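Local coordinates for protein malonyl CoA-ACP transacylase (Xanthomonas oryzae pv. oryzae, PDB 3K89) that probably transfers the malonyl group from malonyl-CoA to holo-acyl carrier protein, releasing CoA, as a member of the FabD family of acyltransferases, at residues G132-V137 with L196-P201; G154-V159 with V178-A183. All coordinates share one frame; numbering follows the deposited sequence.

Contact 1 of 2, residues G132-V137 with L196-P201; sequences GAMAAV and LAVSVP
Met134 reaches from its strand into the bend of the 196-201 loop, where the side chains of Leu196 and Val198, the carbonyl of Val200 and the CA of Pro201 meet successive atoms of its chain. Met134 CB lies against Leu196 CD1, Met134 CG lies 3.7 Å from Val198 CG2 and 3.5 Å from Val200 O, and Met134 SD sits 3.5 Å from Pro201 CA. Met134 CG is anti to the carbonyl carbon (chi1 -52°), and the bend at chi2 (-82°) carries SD to Pro201. Pro201 in turn lays CG over Gly132 CA at 3.9 Å.

Only one direct hydrogen bond joins the backbones: Leu196 N gives to Met134 O at 2.8 Å, 27° off the carbonyl plane. Beyond it the loop bows out from the strand and returns at Pro201, and water takes over. One molecule accepts from Met134 N and lies within hydrogen-bonding distance of Leu196 O and Val198 O; a second accepts from Gly132 N and lies close to Ser199 O.

Further out, Gln124 of helix 109-126 holds Ser199 OG, while Val170 of strand 168-172 packs on both Met134 and Leu196. The segment 196-201 follows the antiparallel edge strand 193-195 of the ferredoxin-like small subdomain and leads to His203, a predicted active-site residue of this acyltransferase domain, whose side chain is about 5 Å from that of Met134.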
loop_
_atom_site.group_PDB
_atom_site.type_symbol
_atom_site.label_atom_id
_atom_site.label_comp_id
_atom_site.label_asym_id
_atom_site.label_seq_id
_atom_site.Cartn_x
_atom_site.Cartn_y
_atom_site.Cartn_z
ATOM N N GLY A 132 -0.960 -15.688 12.381
ATOM C CA GLY A 132 -1.614 -14.389 12.249
ATOM C C GLY A 132 -2.891 -14.406 11.438
ATOM O O GLY A 132 -3.186 -15.370 10.732
ATOM N N ALA A 133 -3.654 -13.320 11.538
ATOM C CA ALA A 133 -4.849 -13.140 10.739
ATOM C C ALA A 133 -5.149 -11.668 10.609
ATOM O O ALA A 133 -4.698 -10.860 11.434
ATOM C CB ALA A 133 -6.078 -13.908 11.352
ATOM N N MET A 134 -5.863 -11.339 9.540
ATOM C CA MET A 134 -6.444 -10.012 9.343
ATOM C C MET A 134 -7.894 -10.139 8.939
ATOM O O MET A 134 -8.262 -11.105 8.289
ATOM C CB MET A 134 -5.705 -9.265 8.239
ATOM C CG MET A 134 -4.213 -9.223 8.437
ATOM S SD MET A 134 -3.707 -7.914 9.559
ATOM C CE MET A 134 -3.767 -6.384 8.593
ATOM N N ALA A 135 -8.713 -9.158 9.316
ATOM C CA ALA A 135 -10.119 -9.151 8.939
ATOM C C ALA A 135 -10.623 -7.752 8.631
ATOM O O ALA A 135 -10.303 -6.792 9.329
ATOM C CB ALA A 135 -10.988 -9.788 10.061
ATOM N N ALA A 136 -11.426 -7.640 7.583
ATOM C CA ALA A 136 -12.046 -6.361 7.276
ATOM C C ALA A 136 -13.389 -6.290 7.987
ATOM O O ALA A 136 -14.154 -7.271 7.996
ATOM C CB ALA A 136 -12.220 -6.202 5.774
ATOM N N VAL A 137 -13.659 -5.141 8.597
ATOM C CA VAL A 137 -14.928 -4.905 9.281
ATOM C C VAL A 137 -15.559 -3.726 8.559
ATOM O O VAL A 137 -14.973 -2.622 8.498
ATOM C CB VAL A 137 -14.740 -4.605 10.781
ATOM C CG1 VAL A 137 -16.093 -4.410 11.482
ATOM C CG2 VAL A 137 -13.956 -5.713 11.456
ATOM N N LEU A 196 -9.577 -11.943 5.984
ATOM C CA LEU A 196 -8.821 -11.855 4.732
ATOM C C LEU A 196 -7.962 -13.104 4.509
ATOM O O LEU A 196 -7.688 -13.851 5.442
ATOM C CB LEU A 196 -7.957 -10.590 4.699
ATOM C CG LEU A 196 -8.644 -9.228 4.861
ATOM C CD1 LEU A 196 -7.606 -8.133 4.940
ATOM C CD2 LEU A 196 -9.643 -8.954 3.726
ATOM N N ALA A 197 -7.547 -13.327 3.268
ATOM C CA ALA A 197 -6.746 -14.508 2.936
ATOM C C ALA A 197 -5.275 -14.386 3.357
ATOM O O ALA A 197 -4.596 -15.400 3.518
ATOM C CB ALA A 197 -6.867 -14.840 1.454
ATOM N N VAL A 198 -4.797 -13.153 3.544
ATOM C CA VAL A 198 -3.420 -12.895 4.004
ATOM C C VAL A 198 -3.045 -13.641 5.289
ATOM O O VAL A 198 -3.839 -13.725 6.229
ATOM C CB VAL A 198 -3.153 -11.384 4.237
ATOM C CG1 VAL A 198 -3.030 -10.649 2.928
ATOM C CG2 VAL A 198 -4.241 -10.761 5.106
ATOM N N SER A 199 -1.832 -14.178 5.334
ATOM C CA SER A 199 -1.364 -14.848 6.546
ATOM C C SER A 199 -0.616 -13.893 7.475
ATOM O O SER A 199 -0.309 -14.240 8.622
ATOM C CB SER A 199 -0.505 -16.078 6.219
ATOM O OG SER A 199 0.639 -15.737 5.450
ATOM N N VAL A 200 -0.350 -12.684 6.995
ATOM C CA VAL A 200 0.579 -11.813 7.685
ATOM C C VAL A 200 -0.179 -10.693 8.378
ATOM O O VAL A 200 -0.860 -9.924 7.696
ATOM C CB VAL A 200 1.598 -11.206 6.708
ATOM C CG1 VAL A 200 2.531 -10.274 7.448
ATOM C CG2 VAL A 200 2.383 -12.328 6.016
ATOM N N PRO A 201 -0.048 -10.595 9.718
ATOM C CA PRO A 201 -0.721 -9.534 10.487
ATOM C C PRO A 201 0.121 -8.259 10.473
ATOM O O PRO A 201 0.707 -7.855 11.487
ATOM C CB PRO A 201 -0.813 -10.133 11.891
ATOM C CG PRO A 201 0.364 -11.001 12.006
ATOM C CD PRO A 201 0.668 -11.526 10.612
HETATM O O HOH W 1 0.301 -16.220 10.016
HETATM O O HOH W 2 -6.233 -13.565 7.684
#

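Contact 2 of 2, residues G154-V159 with V178-A183; sequences GSQVVV and VDRALA
Gln156 turns CG anti to its carbonyl carbon (chi1 -67°) and then runs extended, while Arg180, leaving the helix with much the same first torsion, bends at chi3 (-58°) to bring its guanidinium end-on to the amide oxygen. Both terminal nitrogens give to that one atom: Arg180 NH1 and Arg180 NH2 each stand 2.9 Å from Gln156 OE1. The NH2 bond uses a lone pair in the carbonyl plane, whereas NH1 approaches almost in line with the C=O bond. Amide and guanidinium are nearly coplanar, although the two chains cross at about a right angle. Gln156 CB lies in the guanidinium plane at the edge, 3.8 Å from Arg180 NH2. Arg180 NE is bonded in addition to Ala152 O, and NH2 has a weak bond to Ala153 O; the guanidinium of helix 175-187 thus also bonds the end of helix 142-152, just before Gly154, which has positive phi.

The bonds tie the loop entering strand 158-165 to helix 175-187 in the ferredoxin-like small subdomain of malonyl transferases, whose two helices, 142-152 and 175-187, lie on one face of the sheet.

Deeper in, the contact is apolar. Val158 points CG2 at the helix, anti to its own backbone N, and this methyl meets Val178 CG2 at 3.9 Å and Ala181 CB at 4.0 Å. Cys149 and Ala152 of helix 142-152 also pack on Val158, and Val148 and Ala152 on Ala181, placing the valine between two helices. At the strand's entry, Asp174 OD2 accepts from Val157 N.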
loop_
_atom_site.group_PDB
_atom_site.type_symbol
_atom_site.label_atom_id
_atom_site.label_comp_id
_atom_site.label_asym_id
_atom_site.label_seq_id
_atom_site.Cartn_x
_atom_site.Cartn_y
_atom_site.Cartn_z
ATOM N N GLY A 154 -7.215 -10.402 25.387
ATOM C CA GLY A 154 -6.672 -11.256 26.442
ATOM C C GLY A 154 -5.172 -11.081 26.543
ATOM O O GLY A 154 -4.681 -9.950 26.688
ATOM N N SER A 155 -4.457 -12.195 26.418
ATOM C CA SER A 155 -2.992 -12.238 26.477
ATOM C C SER A 155 -2.372 -12.217 25.087
ATOM O O SER A 155 -1.155 -12.376 24.943
ATOM C CB SER A 155 -2.521 -13.494 27.206
ATOM O OG SER A 155 -2.915 -13.448 28.567
ATOM N N GLN A 156 -3.204 -12.034 24.069
ATOM C CA GLN A 156 -2.739 -12.037 22.685
ATOM C C GLN A 156 -2.919 -10.648 22.086
ATOM O O GLN A 156 -3.229 -9.697 22.812
ATOM C CB GLN A 156 -3.477 -13.107 21.879
ATOM C CG GLN A 156 -3.131 -14.529 22.333
ATOM C CD GLN A 156 -3.950 -15.576 21.602
ATOM O OE1 GLN A 156 -5.172 -15.515 21.592
ATOM N NE2 GLN A 156 -3.277 -16.541 20.994
ATOM N N VAL A 157 -2.726 -10.530 20.774
ATOM C CA VAL A 157 -2.780 -9.228 20.110
ATOM C C VAL A 157 -3.903 -9.190 19.086
ATOM O O VAL A 157 -3.987 -10.053 18.214
ATOM C CB VAL A 157 -1.416 -8.894 19.433
ATOM C CG1 VAL A 157 -1.552 -7.652 18.512
ATOM C CG2 VAL A 157 -0.333 -8.675 20.498
ATOM N N VAL A 158 -4.787 -8.206 19.215
ATOM C CA VAL A 158 -5.707 -7.861 18.133
ATOM C C VAL A 158 -5.941 -6.364 18.183
ATOM O O VAL A 158 -6.345 -5.815 19.214
ATOM C CB VAL A 158 -7.043 -8.683 18.147
ATOM C CG1 VAL A 158 -7.778 -8.547 19.487
ATOM C CG2 VAL A 158 -7.948 -8.298 16.963
ATOM N N VAL A 159 -5.650 -5.702 17.072
ATOM C CA VAL A 159 -5.661 -4.242 17.026
ATOM C C VAL A 159 -6.146 -3.783 15.655
ATOM O O VAL A 159 -6.082 -4.541 14.686
ATOM C CB VAL A 159 -4.224 -3.640 17.266
ATOM C CG1 VAL A 159 -3.704 -3.882 18.694
ATOM C CG2 VAL A 159 -3.210 -4.122 16.209
ATOM N N VAL A 178 -8.137 -12.359 16.652
ATOM C CA VAL A 178 -8.953 -11.813 15.580
ATOM C C VAL A 178 -10.296 -12.568 15.565
ATOM O O VAL A 178 -11.359 -11.957 15.476
ATOM C CB VAL A 178 -8.208 -11.884 14.202
ATOM C CG1 VAL A 178 -9.133 -11.506 13.058
ATOM C CG2 VAL A 178 -6.989 -10.960 14.235
ATOM N N ASP A 179 -10.242 -13.889 15.716
ATOM C CA ASP A 179 -11.476 -14.678 15.735
ATOM C C ASP A 179 -12.351 -14.312 16.932
ATOM O O ASP A 179 -13.572 -14.189 16.780
ATOM C CB ASP A 179 -11.200 -16.182 15.672
ATOM C CG ASP A 179 -10.922 -16.675 14.261
ATOM O OD1 ASP A 179 -11.235 -15.957 13.283
ATOM O OD2 ASP A 179 -10.391 -17.796 14.126
ATOM N N ARG A 180 -11.748 -14.107 18.104
ATOM C CA ARG A 180 -12.509 -13.619 19.264
ATOM C C ARG A 180 -13.152 -12.249 18.998
ATOM O O ARG A 180 -14.323 -12.030 19.328
ATOM C CB ARG A 180 -11.674 -13.592 20.539
ATOM C CG ARG A 180 -11.316 -14.973 21.109
ATOM C CD ARG A 180 -10.697 -14.839 22.486
ATOM N NE ARG A 180 -9.482 -14.018 22.537
ATOM C CZ ARG A 180 -8.249 -14.489 22.383
ATOM N NH1 ARG A 180 -8.048 -15.781 22.124
ATOM N NH2 ARG A 180 -7.208 -13.665 22.466
ATOM N N ALA A 181 -12.407 -11.334 18.375
ATOM C CA ALA A 181 -12.965 -10.031 18.025
ATOM C C ALA A 181 -14.158 -10.161 17.080
ATOM O O ALA A 181 -15.166 -9.468 17.242
ATOM C CB ALA A 181 -11.886 -9.114 17.432
ATOM N N LEU A 182 -14.041 -11.056 16.105
ATOM C CA LEU A 182 -15.115 -11.320 15.167
ATOM C C LEU A 182 -16.365 -11.852 15.876
ATOM O O LEU A 182 -17.468 -11.420 15.554
ATOM C CB LEU A 182 -14.655 -12.276 14.061
ATOM C CG LEU A 182 -13.604 -11.733 13.079
ATOM C CD1 LEU A 182 -13.191 -12.810 12.066
ATOM C CD2 LEU A 182 -14.081 -10.477 12.364
ATOM N N ALA A 183 -16.171 -12.759 16.838
ATOM C CA ALA A 183 -17.269 -13.275 17.680
ATOM C C ALA A 183 -17.975 -12.154 18.450
ATOM O O ALA A 183 -19.212 -12.098 18.469
ATOM C CB ALA A 183 -16.755 -14.338 18.646
#

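Contact 2 is nested within the chain loop that contact 1 closes, and both involve the same mixed sheet, their centres 12 Å apart. Strand 132-138 is the link: Met134 faces the 196-201 loop, whereas Ala133 and Ala135 meet helix 175-187. There Val178 CG2 comes within 3.6 Å of Ala133 O, and Val178 CG1 and Leu182 CD2 each lie 3.9 Å from Ala135 CB. Contact 1 is nearer the predicted catalytic pair, with the Met134 side chain about 8 Å from that of Ser94, and the Leu196 side chain about 7 Å from a bound glycerol. In contact 2, the Val178 side chain is about 12 Å from that of His203.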